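Long-range contacts in ancestral D-type dye decolorizing peroxidase (Geotrichum candidum, PDB 7ANV), which is a haem peroxidase that probably uses hydrogen peroxide to oxidise dyes, as other dye-decolorizing peroxidases do: residues 250-255 against 392-397; 20-25 against 177-182; 203-208 against 215-220; 363-368 against 396-401. One frame throughout, in Å; residues are numbered along the deposited sequence.

From the N terminus, interaction 2 comes first: 20-25 meets 177-182 and closes a loop of 151 residues, joining neighbouring strands of the first four-stranded sheet. Interaction 3 follows in series, with only six residues between 203-208 and 215-220. Interaction 1 then spans 136 residues to bring 250-255 against 392-397. Interaction 4 opens inside that span and ends on the same strand, sharing Cys396 and Tyr397, so strand 391-398 is flanked by 247-256 and 366-372 in the second sheet. Packing of interaction 1 on interaction 2 ties the two sheets together. Gln203 links interaction 3 to Arg367 of interaction 4, and interactions 1 and 4 both touch the haem.

Interaction 1: 250-255 against 392-397; sequences VFRKLQ and LLFVCY. With HEM (protoporphyrin IX containing Fe), chain B.
Phe394 holds CG anti to its backbone N (chi1 174°), and Leu254 holds CG anti to the carbonyl carbon (chi1 -57°), which lays the two side chains alongside each other on one face of the sheet. Leu254 CD1 touches Phe394 CB at 3.9 Å. The same methyl meets the haem vinyl carbon CAB at 3.7 Å, while Leu392 sends its CD2 branch to pyrrole carbon C3B. Phe394 brings CE2 to within 3.3 Å of haem C2C, a tight fit. The haem methyl CMC sits over the centre of one ring face, a CH-pi arrangement. Arg252 lies beside this ring, its CG 4.1 Å from Phe394 CD1, and its bent chain carries the guanidinium off to Asp117 and Gln108. Along the backbones, three antiparallel hydrogen-bonded pairs, Val250-Cys396, Arg252-Phe394 and Leu254-Leu392, give six backbone bonds. On the other face Phe251 CD2 packs on Val395 CG2 at 3.7 Å, and Phe251 CZ meets Leu393 CD2. An alanine in place of Phe394 would probably open a gap beside Leu254 and leave the haem methyl CMC without its aromatic partner. Leucine and phenylalanine suit this wall, since bulky hydrocarbon matches the porphyrin's apolar pyrrole rims and vinyl groups. The backbone bonds thus fix the strands, while Leu254, Leu392 and Phe394 present carbon to the haem, the side chain of Phe394 coming about 4 Å from the bound oxygen molecule at its nearest atoms.

Interaction 2: 20-25 against 177-182; sequences TETYFF and VLTIQG
Strands 20-25 and 177-182 run antiparallel, with Glu21-Gly182, Tyr23-Ile180 and Phe25-Leu178 as hydrogen-bonded pairs, and a classic beta bulge where Val177 and Leu178 both face Phe25. In the bulge Phe25 O takes a 2.8 Å bond from Val177 N and a weak one from Leu178 N. Phe25 stands beside Leu178, and its CE2 rests on Ile180 CD1 at 3.8 Å. Leu178 O lies at the edge of that ring, in its plane, 3.5 Å from Phe25 CD2. The flat ring thus lies alongside Leu178 and crosses Ile180; an alanine in its place would probably leave Ile180 CD1 without this cover and cost Phe135 and Phe251 an edge-to-face partner. On the other face a water spans Thr22 OG1 and Gln181 OE1, donating to the amide oxygen at 2.9 Å, while Gln181 NE2 turns to Asp183. A threonine hydroxyl and a glutamine amide both offer polar atoms that the water can join. In this ferredoxin-like half of the protein, strand 142-148 pairs with the other edge of 20-28. Helix 151-164 packs on Thr22 through Val154 and helix 133-137 on Ile180 through Phe135, while Tyr23 and Ile180 reach Leu393 of the haem-side sheet.

Interaction 3: 203-208 against 215-220; sequences QPAVKG and PGQAPV
Ala205 and Val220 anchor a short parallel pairing through their main chains. Ala205 uses both polar atoms: its N donates to Ala218 O at 3.0 Å, and its O accepts from Val220 N at 2.8 Å. Val220 O in turn takes Lys207 N in a nearly straight bond. Pro219, between the bonded positions, has no N-H to give, and none is needed because its N points off the pairing; instead its CA sits 3.1 Å from Ala205 O in a CA-H...O contact. The side-chain hydrogen bond comes from Gln217, whose extended chain (CG anti to the backbone N, chi1 -170°) carries NE2 to Gln203 O at 3.0 Å. That oxygen lies in the amide plane of Gln217, although the donor stands above the carbonyl plane. Gln217 OE1 accepts from Asn214 N, so both ends of the amide are held. Among apolar contacts, Pro204 CB packs on Val220 CG1 at 3.8 Å. Ala205 is small enough for its CB to rest on Gln217 CD at 3.8 Å. The extended Lys207 crosses over Pro219, CE to CB at 3.8 Å. Pro204 and Val206 also pack on Ile366, and Gln203 NE2 bonds Arg367 O. Three of the four hydrogen bonds across the contact are thus backbone to backbone, and the fourth, from Gln217, carries the pairing beyond the strands.

Interaction 4: 363-368 against 396-401; sequences RRIIRR and CYQSNI. With HEM (protoporphyrin IX containing Fe), chain B; OXY (oxygen molecule), chain K.
Ile365 reaches Cys396 through its first torsion: CG1 lies between the backbone N and the carbonyl carbon (chi1 63°), the crowded position, which swings CD1 to 3.8 Å from Cys396 CB. Its other branch, CG2, runs beside Gln398 and stops 3.5 Å from the OE1 of that residue. Gln398 folds back at chi2 (-96°), letting OE1 accept from Phe405 N and NE2 donate to Phe248 O, so the buried amide is satisfied at both ends. Branched isoleucine suits this place because its two arms serve two neighbours at once. The backbones form an antiparallel pair, Ile366 with Tyr397, in which Tyr397 N donates to Ile366 O at 2.8 Å and Ile366 N to Tyr397 O. This joins edge strand 366-372 to strand 391-398 in the second ferredoxin-like half of the dye-decolorizing peroxidase fold. Arg368, bent at chi2, crosses Tyr397 at about a right angle, its CG in the ring plane at the edge, 3.7 Å from CE2. Asp11 unites this pair, its OD2 bonded to Tyr397 OH and its O to Arg368 NE. On the haem face, Arg367 turns at chi3 (-60°) and lies flat over pyrrole ring D at the porphyrin's edge, with C4D 3.4 Å above the guanidinium plane. Its NH2 donates to propionate O2A at 2.8 Å, while NH1 forms a salt bridge with Asp199. A weak bond of 3.1 Å also runs from Arg367 NH1 to O1 of the bound oxygen molecule, consistent with the distal arginine of this family. O1 of that molecule binds the haem iron.

Interaction 1: 250-255 against 392-397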
# COMPACT_ATOMS: atom_id res chain seq x y z
N VAL A 250 -2.17 2.58 -7.38
CA VAL A 250 -0.68 2.58 -7.33
C VAL A 250 -0.23 1.16 -7.03
O VAL A 250 -0.59 0.64 -5.97
CB VAL A 250 -0.16 3.56 -6.26
CG1 VAL A 250 1.35 3.39 -6.13
CG2 VAL A 250 -0.58 5.00 -6.55
N PHE A 251 0.62 0.62 -7.90
CA PHE A 251 1.27 -0.68 -7.69
C PHE A 251 2.77 -0.48 -7.45
O PHE A 251 3.41 0.15 -8.27
CB PHE A 251 0.97 -1.63 -8.85
CG PHE A 251 1.49 -3.03 -8.60
CD1 PHE A 251 2.81 -3.34 -8.86
CD2 PHE A 251 0.64 -4.03 -8.13
CE1 PHE A 251 3.30 -4.62 -8.59
CE2 PHE A 251 1.13 -5.30 -7.84
CZ PHE A 251 2.45 -5.59 -8.08
N ARG A 252 3.30 -1.06 -6.39
CA ARG A 252 4.75 -1.14 -6.15
C ARG A 252 5.12 -2.55 -5.70
O ARG A 252 4.55 -3.05 -4.74
CB ARG A 252 5.19 -0.18 -5.04
CG ARG A 252 4.81 1.27 -5.26
CD ARG A 252 5.88 2.03 -5.99
NE ARG A 252 7.02 2.32 -5.13
CZ ARG A 252 8.24 2.68 -5.54
NH1 ARG A 252 8.58 2.68 -6.82
NH2 ARG A 252 9.14 3.03 -4.63
N LYS A 253 6.06 -3.15 -6.41
CA LYS A 253 6.70 -4.40 -5.96
C LYS A 253 7.84 -4.03 -5.02
O LYS A 253 8.82 -3.41 -5.47
CB LYS A 253 7.17 -5.24 -7.14
CG LYS A 253 7.80 -6.55 -6.70
CD LYS A 253 8.41 -7.39 -7.81
CE LYS A 253 9.19 -8.51 -7.17
NZ LYS A 253 9.90 -9.37 -8.16
N LEU A 254 7.69 -4.33 -3.73
CA LEU A 254 8.65 -3.91 -2.69
C LEU A 254 9.27 -5.19 -2.10
O LEU A 254 8.64 -5.89 -1.29
CB LEU A 254 7.97 -3.08 -1.60
CG LEU A 254 7.27 -1.85 -2.13
CD1 LEU A 254 6.57 -1.10 -0.99
CD2 LEU A 254 8.26 -0.94 -2.87
N GLN A 255 10.50 -5.46 -2.53
CA GLN A 255 11.26 -6.62 -2.01
C GLN A 255 11.62 -6.37 -0.54
O GLN A 255 12.06 -5.25 -0.23
CB GLN A 255 12.51 -6.82 -2.85
CG GLN A 255 13.28 -8.03 -2.37
CD GLN A 255 14.59 -8.19 -3.07
OE1 GLN A 255 14.97 -7.39 -3.93
NE2 GLN A 255 15.31 -9.24 -2.69
N LEU A 392 6.31 -7.32 -0.43
CA LEU A 392 4.94 -6.80 -0.46
C LEU A 392 4.62 -6.37 -1.88
O LEU A 392 5.40 -5.61 -2.47
CB LEU A 392 4.86 -5.61 0.51
CG LEU A 392 3.45 -5.04 0.67
CD1 LEU A 392 2.49 -6.04 1.30
CD2 LEU A 392 3.51 -3.77 1.50
N LEU A 393 3.49 -6.82 -2.38
CA LEU A 393 2.83 -6.24 -3.57
C LEU A 393 1.96 -5.14 -2.99
O LEU A 393 0.82 -5.40 -2.48
CB LEU A 393 2.06 -7.30 -4.35
CG LEU A 393 2.91 -8.53 -4.72
CD1 LEU A 393 2.08 -9.52 -5.51
CD2 LEU A 393 4.18 -8.13 -5.49
N PHE A 394 2.54 -3.95 -2.98
CA PHE A 394 1.89 -2.77 -2.38
C PHE A 394 0.86 -2.26 -3.39
O PHE A 394 1.25 -1.95 -4.53
CB PHE A 394 2.90 -1.70 -1.99
CG PHE A 394 2.26 -0.42 -1.52
CD1 PHE A 394 1.94 0.57 -2.43
CD2 PHE A 394 1.93 -0.24 -0.19
CE1 PHE A 394 1.32 1.74 -2.03
CE2 PHE A 394 1.32 0.95 0.21
CZ PHE A 394 1.04 1.93 -0.71
N VAL A 395 -0.39 -2.10 -2.95
CA VAL A 395 -1.45 -1.49 -3.79
C VAL A 395 -2.14 -0.44 -2.94
O VAL A 395 -2.56 -0.78 -1.82
CB VAL A 395 -2.42 -2.54 -4.35
CG1 VAL A 395 -3.68 -1.93 -4.99
CG2 VAL A 395 -1.73 -3.44 -5.35
N CYS A 396 -2.35 0.75 -3.47
CA CYS A 396 -3.22 1.69 -2.77
C CYS A 396 -4.09 2.40 -3.79
O CYS A 396 -3.69 2.52 -4.97
CB CYS A 396 -2.43 2.58 -1.83
SG CYS A 396 -1.46 3.88 -2.65
N TYR A 397 -5.23 2.85 -3.30
CA TYR A 397 -6.25 3.59 -4.07
C TYR A 397 -6.42 4.99 -3.49
O TYR A 397 -6.40 5.19 -2.27
CB TYR A 397 -7.58 2.83 -4.07
CG TYR A 397 -7.51 1.50 -4.75
CD1 TYR A 397 -7.59 1.42 -6.14
CD2 TYR A 397 -7.29 0.32 -4.04
CE1 TYR A 397 -7.59 0.21 -6.81
CE2 TYR A 397 -7.21 -0.90 -4.72
CZ TYR A 397 -7.37 -0.94 -6.09
OH TYR A 397 -7.30 -2.13 -6.77
CHA HEM B . 0.51 0.80 7.80
CHB HEM B . 4.13 -2.26 6.79
CHC HEM B . 4.90 0.11 2.57
CHD HEM B . 1.55 3.37 3.85
C1A HEM B . 1.43 -0.24 7.87
C2A HEM B . 1.50 -1.18 8.92
C3A HEM B . 2.52 -2.03 8.66
C4A HEM B . 3.07 -1.64 7.41
CMA HEM B . 2.97 -3.23 9.49
CAA HEM B . 0.64 -1.20 10.19
CBA HEM B . -0.76 -1.78 10.02
CGA HEM B . -1.85 -0.75 9.97
O1A HEM B . -1.88 0.30 10.65
O2A HEM B . -2.76 -0.96 9.24
C1B HEM B . 4.64 -1.87 5.54
C2B HEM B . 5.68 -2.57 4.85
C3B HEM B . 5.90 -1.94 3.67
C4B HEM B . 4.94 -0.79 3.63
CMB HEM B . 6.42 -3.78 5.35
CAB HEM B . 6.82 -2.26 2.55
CBB HEM B . 7.35 -3.48 2.30
C1C HEM B . 4.07 1.24 2.55
C2C HEM B . 4.05 2.25 1.57
C3C HEM B . 3.11 3.18 1.97
C4C HEM B . 2.55 2.72 3.19
CMC HEM B . 4.92 2.27 0.32
CAC HEM B . 2.69 4.44 1.36
CBC HEM B . 3.46 5.12 0.52
C1D HEM B . 0.97 2.87 5.01
C2D HEM B . -0.18 3.56 5.62
C3D HEM B . -0.45 2.84 6.73
C4D HEM B . 0.53 1.73 6.79
CMD HEM B . -0.95 4.79 5.16
CAD HEM B . -1.56 3.12 7.73
CBD HEM B . -1.17 4.18 8.77
CGD HEM B . -2.33 4.53 9.66
O1D HEM B . -2.09 4.56 10.89
O2D HEM B . -3.46 4.82 9.19
NA HEM B . 2.40 -0.53 6.93
NB HEM B . 4.23 -0.85 4.77
NC HEM B . 3.19 1.56 3.56
ND HEM B . 1.40 1.81 5.74
FE HEM B . 2.80 0.55 5.32

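Interaction 2: 20-25 against 177-182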
# COMPACT_ATOMS: atom_id res chain seq x y z
N THR A 20 -4.77 -15.59 -1.83
CA THR A 20 -3.78 -15.47 -2.92
C THR A 20 -4.34 -14.51 -3.97
O THR A 20 -5.57 -14.39 -4.12
CB THR A 20 -3.43 -16.84 -3.51
OG1 THR A 20 -2.37 -16.70 -4.46
CG2 THR A 20 -4.60 -17.53 -4.18
N GLU A 21 -3.46 -13.87 -4.71
CA GLU A 21 -3.91 -12.87 -5.70
C GLU A 21 -2.84 -12.83 -6.78
O GLU A 21 -1.66 -12.76 -6.42
CB GLU A 21 -4.09 -11.52 -5.00
CG GLU A 21 -4.68 -10.44 -5.89
CD GLU A 21 -4.88 -9.15 -5.10
OE1 GLU A 21 -4.14 -8.95 -4.09
OE2 GLU A 21 -5.73 -8.34 -5.52
N THR A 22 -3.25 -12.78 -8.04
CA THR A 22 -2.32 -12.71 -9.17
C THR A 22 -2.56 -11.38 -9.87
O THR A 22 -3.72 -10.97 -10.04
CB THR A 22 -2.48 -13.90 -10.11
OG1 THR A 22 -1.99 -15.05 -9.42
CG2 THR A 22 -1.67 -13.69 -11.38
N TYR A 23 -1.48 -10.67 -10.16
CA TYR A 23 -1.50 -9.45 -10.98
C TYR A 23 -1.00 -9.83 -12.36
O TYR A 23 0.15 -10.25 -12.47
CB TYR A 23 -0.63 -8.41 -10.28
CG TYR A 23 -1.22 -7.96 -8.99
CD1 TYR A 23 -0.95 -8.63 -7.82
CD2 TYR A 23 -2.01 -6.83 -8.93
CE1 TYR A 23 -1.50 -8.24 -6.61
CE2 TYR A 23 -2.56 -6.42 -7.73
CZ TYR A 23 -2.28 -7.11 -6.57
OH TYR A 23 -2.80 -6.73 -5.38
N PHE A 24 -1.85 -9.66 -13.36
CA PHE A 24 -1.55 -9.96 -14.79
C PHE A 24 -1.38 -8.63 -15.51
O PHE A 24 -2.39 -7.92 -15.81
CB PHE A 24 -2.67 -10.84 -15.33
CG PHE A 24 -2.49 -11.28 -16.74
CD1 PHE A 24 -2.85 -10.45 -17.79
CD2 PHE A 24 -2.05 -12.55 -17.02
CE1 PHE A 24 -2.74 -10.91 -19.10
CE2 PHE A 24 -1.94 -13.00 -18.33
CZ PHE A 24 -2.27 -12.16 -19.36
N PHE A 25 -0.12 -8.26 -15.76
CA PHE A 25 0.21 -6.96 -16.39
C PHE A 25 0.26 -7.22 -17.89
O PHE A 25 0.90 -8.19 -18.36
CB PHE A 25 1.55 -6.41 -15.90
CG PHE A 25 1.55 -6.11 -14.43
CD1 PHE A 25 1.10 -4.87 -13.98
CD2 PHE A 25 2.01 -7.02 -13.51
CE1 PHE A 25 1.12 -4.58 -12.63
CE2 PHE A 25 2.00 -6.73 -12.16
CZ PHE A 25 1.59 -5.50 -11.72
N VAL A 177 2.93 -9.14 -20.09
CA VAL A 177 4.25 -8.50 -19.83
C VAL A 177 4.86 -9.16 -18.61
O VAL A 177 6.06 -9.46 -18.59
CB VAL A 177 4.12 -6.98 -19.62
CG1 VAL A 177 5.46 -6.32 -19.33
CG2 VAL A 177 3.43 -6.31 -20.80
N LEU A 178 4.04 -9.41 -17.61
CA LEU A 178 4.52 -9.90 -16.30
C LEU A 178 3.30 -10.44 -15.55
O LEU A 178 2.23 -9.79 -15.58
CB LEU A 178 5.19 -8.76 -15.53
CG LEU A 178 5.69 -9.10 -14.12
CD1 LEU A 178 6.85 -10.08 -14.15
CD2 LEU A 178 6.08 -7.85 -13.36
N THR A 179 3.49 -11.57 -14.88
CA THR A 179 2.52 -12.03 -13.87
C THR A 179 3.23 -12.12 -12.53
O THR A 179 4.38 -12.64 -12.51
CB THR A 179 1.91 -13.38 -14.28
OG1 THR A 179 1.35 -13.18 -15.58
CG2 THR A 179 0.83 -13.84 -13.34
N ILE A 180 2.60 -11.62 -11.47
CA ILE A 180 3.19 -11.72 -10.10
C ILE A 180 2.08 -12.33 -9.25
O ILE A 180 0.98 -11.78 -9.24
CB ILE A 180 3.66 -10.36 -9.52
CG1 ILE A 180 4.39 -9.50 -10.56
CG2 ILE A 180 4.50 -10.65 -8.28
CD1 ILE A 180 4.86 -8.12 -10.07
N GLN A 181 2.42 -13.33 -8.48
CA GLN A 181 1.50 -13.94 -7.51
C GLN A 181 1.82 -13.49 -6.09
O GLN A 181 3.00 -13.59 -5.67
CB GLN A 181 1.61 -15.45 -7.63
CG GLN A 181 0.62 -16.18 -6.72
CD GLN A 181 0.81 -17.67 -6.87
OE1 GLN A 181 0.64 -18.20 -7.96
NE2 GLN A 181 1.27 -18.33 -5.80
N GLY A 182 0.79 -13.09 -5.35
CA GLY A 182 0.91 -12.85 -3.92
C GLY A 182 0.21 -13.93 -3.14
O GLY A 182 -0.67 -14.59 -3.67
O HOH W 1 -0.32 -16.82 -10.34

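Interaction 3: 203-208 against 215-220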
# COMPACT_ATOMS: atom_id res chain seq x y z
N GLN A 203 -7.46 1.90 8.04
CA GLN A 203 -7.88 2.39 6.71
C GLN A 203 -8.77 3.58 6.99
O GLN A 203 -9.45 3.60 8.01
CB GLN A 203 -8.71 1.37 5.96
CG GLN A 203 -8.01 0.03 5.75
CD GLN A 203 -7.12 -0.08 4.55
OE1 GLN A 203 -6.66 0.91 4.00
NE2 GLN A 203 -7.01 -1.32 4.07
N PRO A 204 -8.87 4.53 6.05
CA PRO A 204 -9.80 5.65 6.23
C PRO A 204 -11.22 5.09 6.13
O PRO A 204 -11.52 4.16 5.35
CB PRO A 204 -9.40 6.58 5.08
CG PRO A 204 -8.88 5.63 4.02
CD PRO A 204 -8.11 4.59 4.80
N ALA A 205 -12.12 5.67 6.92
CA ALA A 205 -13.55 5.33 6.82
C ALA A 205 -14.15 6.21 5.73
O ALA A 205 -14.29 7.41 5.92
CB ALA A 205 -14.23 5.56 8.17
N VAL A 206 -14.60 5.62 4.65
CA VAL A 206 -15.21 6.40 3.54
C VAL A 206 -16.67 6.74 3.88
O VAL A 206 -17.53 5.84 3.99
CB VAL A 206 -15.08 5.62 2.21
CG1 VAL A 206 -15.72 6.36 1.05
CG2 VAL A 206 -13.63 5.32 1.90
N LYS A 207 -16.96 8.03 3.96
CA LYS A 207 -18.33 8.49 4.24
C LYS A 207 -19.28 7.94 3.18
O LYS A 207 -18.98 8.05 1.98
CB LYS A 207 -18.39 10.02 4.30
CG LYS A 207 -17.72 10.59 5.53
CD LYS A 207 -17.81 12.07 5.54
CE LYS A 207 -17.08 12.69 6.69
NZ LYS A 207 -17.20 14.16 6.60
N GLY A 208 -20.40 7.40 3.63
CA GLY A 208 -21.40 6.79 2.73
C GLY A 208 -21.12 5.31 2.52
O GLY A 208 -21.98 4.65 1.94
N PRO A 215 -13.38 3.56 16.79
CA PRO A 215 -12.74 4.63 17.55
C PRO A 215 -11.33 4.89 17.03
O PRO A 215 -10.55 3.95 16.85
CB PRO A 215 -12.75 4.08 18.98
CG PRO A 215 -13.98 3.20 18.99
CD PRO A 215 -13.90 2.50 17.66
N GLY A 216 -11.08 6.14 16.68
CA GLY A 216 -9.80 6.55 16.08
C GLY A 216 -9.76 6.49 14.57
O GLY A 216 -8.73 6.94 14.02
N GLN A 217 -10.75 5.88 13.91
CA GLN A 217 -10.78 5.74 12.44
C GLN A 217 -11.42 7.00 11.84
O GLN A 217 -12.63 7.21 12.00
CB GLN A 217 -11.53 4.46 12.04
CG GLN A 217 -11.39 4.12 10.56
CD GLN A 217 -12.30 2.99 10.14
OE1 GLN A 217 -13.27 2.60 10.83
NE2 GLN A 217 -11.99 2.44 8.99
N ALA A 218 -10.62 7.87 11.25
CA ALA A 218 -11.10 9.15 10.69
C ALA A 218 -11.93 8.91 9.44
O ALA A 218 -11.55 8.10 8.57
CB ALA A 218 -9.92 10.04 10.40
N PRO A 219 -13.09 9.60 9.31
CA PRO A 219 -13.93 9.52 8.13
C PRO A 219 -13.32 10.47 7.08
O PRO A 219 -12.71 11.47 7.46
CB PRO A 219 -15.32 9.98 8.60
CG PRO A 219 -15.17 10.33 10.06
CD PRO A 219 -13.69 10.48 10.34
N VAL A 220 -13.45 10.09 5.81
CA VAL A 220 -13.01 10.92 4.67
C VAL A 220 -14.20 11.02 3.72
O VAL A 220 -14.98 10.06 3.62
CB VAL A 220 -11.75 10.39 3.97
CG1 VAL A 220 -10.59 10.22 4.95
CG2 VAL A 220 -12.01 9.10 3.23

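Interaction 4: 363-368 against 396-401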
# COMPACT_ATOMS: atom_id res chain seq x y z
N ARG A 363 -4.94 13.32 2.32
CA ARG A 363 -3.70 12.53 2.28
C ARG A 363 -4.00 11.05 2.51
O ARG A 363 -3.03 10.26 2.58
CB ARG A 363 -2.69 12.99 3.34
CG ARG A 363 -2.44 14.48 3.36
CD ARG A 363 -2.03 14.94 2.01
NE ARG A 363 -1.59 16.33 2.07
CZ ARG A 363 -1.35 17.04 0.98
NH1 ARG A 363 -1.48 16.48 -0.20
NH2 ARG A 363 -0.98 18.31 1.08
N ARG A 364 -5.26 10.66 2.69
CA ARG A 364 -5.57 9.27 3.08
C ARG A 364 -5.59 8.37 1.85
O ARG A 364 -6.01 8.83 0.77
CB ARG A 364 -6.89 9.21 3.85
CG ARG A 364 -6.89 10.04 5.13
CD ARG A 364 -5.80 9.63 6.09
NE ARG A 364 -5.87 8.25 6.51
CZ ARG A 364 -6.67 7.78 7.47
NH1 ARG A 364 -7.49 8.60 8.13
NH2 ARG A 364 -6.69 6.49 7.75
N ILE A 365 -5.14 7.14 2.04
CA ILE A 365 -5.16 6.08 0.99
C ILE A 365 -5.83 4.83 1.54
O ILE A 365 -5.84 4.61 2.77
CB ILE A 365 -3.74 5.79 0.48
CG1 ILE A 365 -2.83 5.25 1.58
CG2 ILE A 365 -3.18 7.05 -0.19
CD1 ILE A 365 -1.48 4.78 1.09
N ILE A 366 -6.40 4.05 0.63
CA ILE A 366 -6.87 2.68 0.92
C ILE A 366 -5.82 1.69 0.43
O ILE A 366 -5.43 1.77 -0.75
CB ILE A 366 -8.23 2.46 0.25
CG1 ILE A 366 -9.30 3.21 1.03
CG2 ILE A 366 -8.55 0.98 0.13
CD1 ILE A 366 -10.66 3.08 0.43
N ARG A 367 -5.37 0.81 1.30
CA ARG A 367 -4.30 -0.17 1.00
C ARG A 367 -4.91 -1.55 0.76
O ARG A 367 -5.79 -1.96 1.52
CB ARG A 367 -3.27 -0.24 2.13
CG ARG A 367 -2.53 1.08 2.28
CD ARG A 367 -1.63 1.17 3.49
NE ARG A 367 -2.42 1.00 4.69
CZ ARG A 367 -2.30 0.06 5.59
NH1 ARG A 367 -1.35 -0.87 5.51
NH2 ARG A 367 -3.14 0.01 6.60
N ARG A 368 -4.48 -2.21 -0.32
CA ARG A 368 -5.04 -3.53 -0.70
C ARG A 368 -3.92 -4.46 -1.13
O ARG A 368 -4.18 -5.31 -2.05
CB ARG A 368 -6.08 -3.43 -1.82
CG ARG A 368 -7.29 -2.59 -1.48
CD ARG A 368 -8.21 -3.19 -0.45
NE ARG A 368 -9.37 -2.32 -0.34
CZ ARG A 368 -10.04 -2.07 0.75
NH1 ARG A 368 -9.65 -2.57 1.90
NH2 ARG A 368 -11.05 -1.23 0.72
N CYS A 396 -2.35 0.75 -3.47
CA CYS A 396 -3.22 1.69 -2.77
C CYS A 396 -4.09 2.40 -3.79
O CYS A 396 -3.69 2.52 -4.97
CB CYS A 396 -2.43 2.58 -1.83
SG CYS A 396 -1.46 3.88 -2.65
N TYR A 397 -5.23 2.85 -3.30
CA TYR A 397 -6.25 3.59 -4.07
C TYR A 397 -6.42 4.99 -3.49
O TYR A 397 -6.40 5.19 -2.27
CB TYR A 397 -7.58 2.83 -4.07
CG TYR A 397 -7.51 1.50 -4.75
CD1 TYR A 397 -7.59 1.42 -6.14
CD2 TYR A 397 -7.29 0.32 -4.04
CE1 TYR A 397 -7.59 0.21 -6.81
CE2 TYR A 397 -7.21 -0.90 -4.72
CZ TYR A 397 -7.37 -0.94 -6.09
OH TYR A 397 -7.30 -2.13 -6.77
N GLN A 398 -6.69 5.94 -4.39
CA GLN A 398 -6.90 7.37 -4.08
C GLN A 398 -7.45 8.02 -5.33
O GLN A 398 -7.20 7.54 -6.45
CB GLN A 398 -5.60 8.06 -3.64
CG GLN A 398 -4.46 8.03 -4.65
CD GLN A 398 -3.46 6.91 -4.44
OE1 GLN A 398 -2.57 7.01 -3.60
NE2 GLN A 398 -3.63 5.83 -5.17
N SER A 399 -8.11 9.15 -5.16
CA SER A 399 -8.60 9.93 -6.31
C SER A 399 -7.46 10.77 -6.89
O SER A 399 -7.64 11.25 -8.00
CB SER A 399 -9.73 10.83 -5.93
OG SER A 399 -9.32 11.75 -4.92
N ASN A 400 -6.41 11.01 -6.12
CA ASN A 400 -5.34 11.95 -6.51
C ASN A 400 -3.99 11.39 -6.08
O ASN A 400 -3.68 11.41 -4.86
CB ASN A 400 -5.68 13.27 -5.84
CG ASN A 400 -4.88 14.42 -6.38
OD1 ASN A 400 -3.65 14.40 -6.29
ND2 ASN A 400 -5.59 15.41 -6.92
N ILE A 401 -3.20 10.90 -7.04
CA ILE A 401 -1.92 10.21 -6.71
C ILE A 401 -0.99 11.22 -6.02
O ILE A 401 -0.29 10.85 -5.04
CB ILE A 401 -1.30 9.58 -7.97
CG1 ILE A 401 -2.14 8.41 -8.50
CG2 ILE A 401 0.12 9.12 -7.68
CD1 ILE A 401 -1.59 7.82 -9.72
CHA HEM B . 0.51 0.80 7.80
CHB HEM B . 4.13 -2.26 6.79
CHC HEM B . 4.90 0.11 2.57
CHD HEM B . 1.55 3.37 3.85
C1A HEM B . 1.43 -0.24 7.87
C2A HEM B . 1.50 -1.18 8.92
C3A HEM B . 2.52 -2.03 8.66
C4A HEM B . 3.07 -1.64 7.41
CMA HEM B . 2.97 -3.23 9.49
CAA HEM B . 0.64 -1.20 10.19
CBA HEM B . -0.76 -1.78 10.02
CGA HEM B . -1.85 -0.75 9.97
O1A HEM B . -1.88 0.30 10.65
O2A HEM B . -2.76 -0.96 9.24
C1B HEM B . 4.64 -1.87 5.54
C2B HEM B . 5.68 -2.57 4.85
C3B HEM B . 5.90 -1.94 3.67
C4B HEM B . 4.94 -0.79 3.63
CMB HEM B . 6.42 -3.78 5.35
CAB HEM B . 6.82 -2.26 2.55
CBB HEM B . 7.35 -3.48 2.30
C1C HEM B . 4.07 1.24 2.55
C2C HEM B . 4.05 2.25 1.57
C3C HEM B . 3.11 3.18 1.97
C4C HEM B . 2.55 2.72 3.19
CMC HEM B . 4.92 2.27 0.32
CAC HEM B . 2.69 4.44 1.36
CBC HEM B . 3.46 5.12 0.52
C1D HEM B . 0.97 2.87 5.01
C2D HEM B . -0.18 3.56 5.62
C3D HEM B . -0.45 2.84 6.73
C4D HEM B . 0.53 1.73 6.79
CMD HEM B . -0.95 4.79 5.16
CAD HEM B . -1.56 3.12 7.73
CBD HEM B . -1.17 4.18 8.77
CGD HEM B . -2.33 4.53 9.66
O1D HEM B . -2.09 4.56 10.89
O2D HEM B . -3.46 4.82 9.19
NA HEM B . 2.40 -0.53 6.93
NB HEM B . 4.23 -0.85 4.77
NC HEM B . 3.19 1.56 3.56
ND HEM B . 1.40 1.81 5.74
FE HEM B . 2.80 0.55 5.32
O1 OXY K . 1.40 -0.68 4.08
O2 OXY K . 0.93 -1.35 3.10